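Local coordinates for betainyl-CoA thiolase (Pseudomonas putida, PDB 2HLJ), which probably acts on acyl-CoA thioesters as a thioesterase-like enzyme of the hotdog-fold 4HBT family, with betainyl-CoA its likely substrate, at the interface of chains A and B. Residues are numbered along the deposited sequence; one frame, centred on the assembly and turned at random. Chains: chain A/B, Hypothetical protein.

The interface of chains A and B. Residues chain A 28, 64-68; chain B 58-62.
With CG anti to its carbonyl carbon (chi1 -55°), A:Tyr66 lays its ring alongside B:Thr59, while B:Phe58, CG anti to the backbone N (chi1 179°), reaches across to A:Tyr66 and A:His68. Both side chains leave the paired edges of strand 57-66 from each chain, which run antiparallel and join the two sheets in what is probably the biological dimer, as is common in this family. The flat tyrosine ring suits its narrow place: branched, apolar A:Ile64 lays CG1 over one face, toward the rim, the partner's backbone at B:Leu60 C and B:Glu61 N borders its edge, and CE1 lies 3.7 Å from CG2 of B:Thr59, the methyl that this beta-branched residue offers while OG1 takes another direction. The phenylalanine is long and apolar enough to put its tip, CZ, 3.8 Å from CB of A:Tyr66. Its side chain crosses that of A:Tyr28 at about a right angle. The A:Tyr66 edge points at the A:Tyr28 face, CD2 standing 3.5 Å above the A:Tyr28 ring plane, over its centre; the A:Tyr28 phenol OH donates a 2.7 Å hydrogen bond to A:His68 O, and the two contacts probably limit the ring's turning. An alanine in place of A:Tyr66 would probably open a gap between A:Tyr28 and B:Thr59, leaving the threonine methyl without its aromatic neighbour. The backbone of B:Ala62 pairs with A:Ile64, O accepting from N at 2.7 Å and N donating back to O, while its small CB meets A:Ile64 CG2. A:Asn65 ND2 approaches B:Glu61 OE2 only loosely, at 3.5 Å. Farther along, A:Tyr66 N donates to B:Leu60 O from 37° above the carbonyl plane, and a water 2.9 Å from that same B:Leu60 O also meets A:Tyr66 O at 2.8 Å.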
# COMPACT_ATOMS: atom_id res chain seq x y z
N TYR A 28 5.35 -5.62 -0.27
CA TYR A 28 4.62 -6.05 -1.49
C TYR A 28 4.38 -4.82 -2.36
O TYR A 28 4.65 -4.83 -3.56
CB TYR A 28 3.26 -6.63 -1.18
CG TYR A 28 3.12 -7.96 -0.48
CD1 TYR A 28 3.32 -8.07 0.88
CD2 TYR A 28 2.63 -9.09 -1.17
CE1 TYR A 28 3.13 -9.27 1.52
CE2 TYR A 28 2.42 -10.29 -0.52
CZ TYR A 28 2.66 -10.38 0.84
OH TYR A 28 2.46 -11.56 1.53
N ILE A 64 -4.81 -2.75 -2.24
CA ILE A 64 -4.02 -3.95 -2.34
C ILE A 64 -4.66 -5.08 -1.58
O ILE A 64 -5.09 -4.93 -0.44
CB ILE A 64 -2.54 -3.71 -1.94
CG1 ILE A 64 -1.78 -5.01 -1.94
CG2 ILE A 64 -2.40 -3.07 -0.62
CD1 ILE A 64 -0.30 -4.75 -1.97
N ASN A 65 -4.77 -6.21 -2.27
CA ASN A 65 -5.23 -7.45 -1.65
C ASN A 65 -4.08 -8.38 -1.46
O ASN A 65 -3.37 -8.65 -2.41
CB ASN A 65 -6.24 -8.10 -2.54
CG ASN A 65 -7.47 -7.26 -2.66
OD1 ASN A 65 -7.50 -6.30 -3.43
ND2 ASN A 65 -8.47 -7.57 -1.85
N TYR A 66 -3.94 -8.92 -0.25
CA TYR A 66 -2.86 -9.86 0.04
C TYR A 66 -3.47 -11.24 0.21
O TYR A 66 -4.22 -11.46 1.15
CB TYR A 66 -2.14 -9.46 1.32
CG TYR A 66 -1.61 -8.05 1.35
CD1 TYR A 66 -2.38 -7.00 1.84
CD2 TYR A 66 -0.28 -7.79 1.01
CE1 TYR A 66 -1.88 -5.72 1.91
CE2 TYR A 66 0.23 -6.53 1.10
CZ TYR A 66 -0.56 -5.49 1.53
OH TYR A 66 -0.00 -4.23 1.60
N LEU A 67 -3.21 -12.14 -0.74
CA LEU A 67 -3.80 -13.48 -0.76
C LEU A 67 -2.91 -14.50 -0.07
O LEU A 67 -3.42 -15.45 0.50
CB LEU A 67 -4.13 -13.91 -2.19
CG LEU A 67 -5.16 -13.08 -2.97
CD1 LEU A 67 -6.42 -12.78 -2.14
CD2 LEU A 67 -4.61 -11.78 -3.49
N HIS A 68 -1.60 -14.30 -0.11
CA HIS A 68 -0.65 -15.26 0.42
C HIS A 68 0.60 -14.60 0.98
O HIS A 68 1.10 -13.58 0.47
CB HIS A 68 -0.22 -16.23 -0.67
CG HIS A 68 -1.35 -17.04 -1.20
ND1 HIS A 68 -1.82 -18.16 -0.55
CD2 HIS A 68 -2.15 -16.86 -2.28
CE1 HIS A 68 -2.84 -18.66 -1.23
NE2 HIS A 68 -3.06 -17.89 -2.28
N PHE B 58 -1.53 -10.61 9.84
CA PHE B 58 -1.32 -10.63 8.41
C PHE B 58 -2.26 -9.59 7.83
O PHE B 58 -3.47 -9.63 8.07
CB PHE B 58 -1.63 -12.03 7.86
CG PHE B 58 -1.48 -12.17 6.34
CD1 PHE B 58 -0.22 -12.18 5.75
CD2 PHE B 58 -2.60 -12.29 5.53
CE1 PHE B 58 -0.08 -12.32 4.35
CE2 PHE B 58 -2.49 -12.43 4.13
CZ PHE B 58 -1.23 -12.44 3.54
N THR B 59 -1.73 -8.63 7.08
CA THR B 59 -2.60 -7.65 6.47
C THR B 59 -3.33 -8.34 5.31
O THR B 59 -2.68 -8.89 4.44
CB THR B 59 -1.84 -6.45 5.96
OG1 THR B 59 -1.03 -5.90 7.01
CG2 THR B 59 -2.84 -5.39 5.49
N LEU B 60 -4.65 -8.34 5.35
CA LEU B 60 -5.48 -8.98 4.34
C LEU B 60 -5.65 -8.06 3.12
O LEU B 60 -5.63 -8.52 1.98
CB LEU B 60 -6.86 -9.33 4.90
CG LEU B 60 -6.88 -10.45 5.93
CD1 LEU B 60 -8.24 -10.58 6.56
CD2 LEU B 60 -6.45 -11.74 5.26
N GLU B 61 -5.79 -6.77 3.39
CA GLU B 61 -6.31 -5.82 2.41
C GLU B 61 -6.09 -4.41 2.94
O GLU B 61 -6.24 -4.17 4.13
CB GLU B 61 -7.81 -6.07 2.24
CG GLU B 61 -8.44 -5.48 1.02
CD GLU B 61 -9.90 -5.90 0.87
OE1 GLU B 61 -10.43 -6.73 1.67
OE2 GLU B 61 -10.52 -5.42 -0.08
N ALA B 62 -5.77 -3.48 2.06
CA ALA B 62 -5.60 -2.10 2.42
C ALA B 62 -5.93 -1.20 1.24
O ALA B 62 -5.69 -1.56 0.07
CB ALA B 62 -4.16 -1.83 2.89
O HOH W 1 -6.95 -11.00 1.33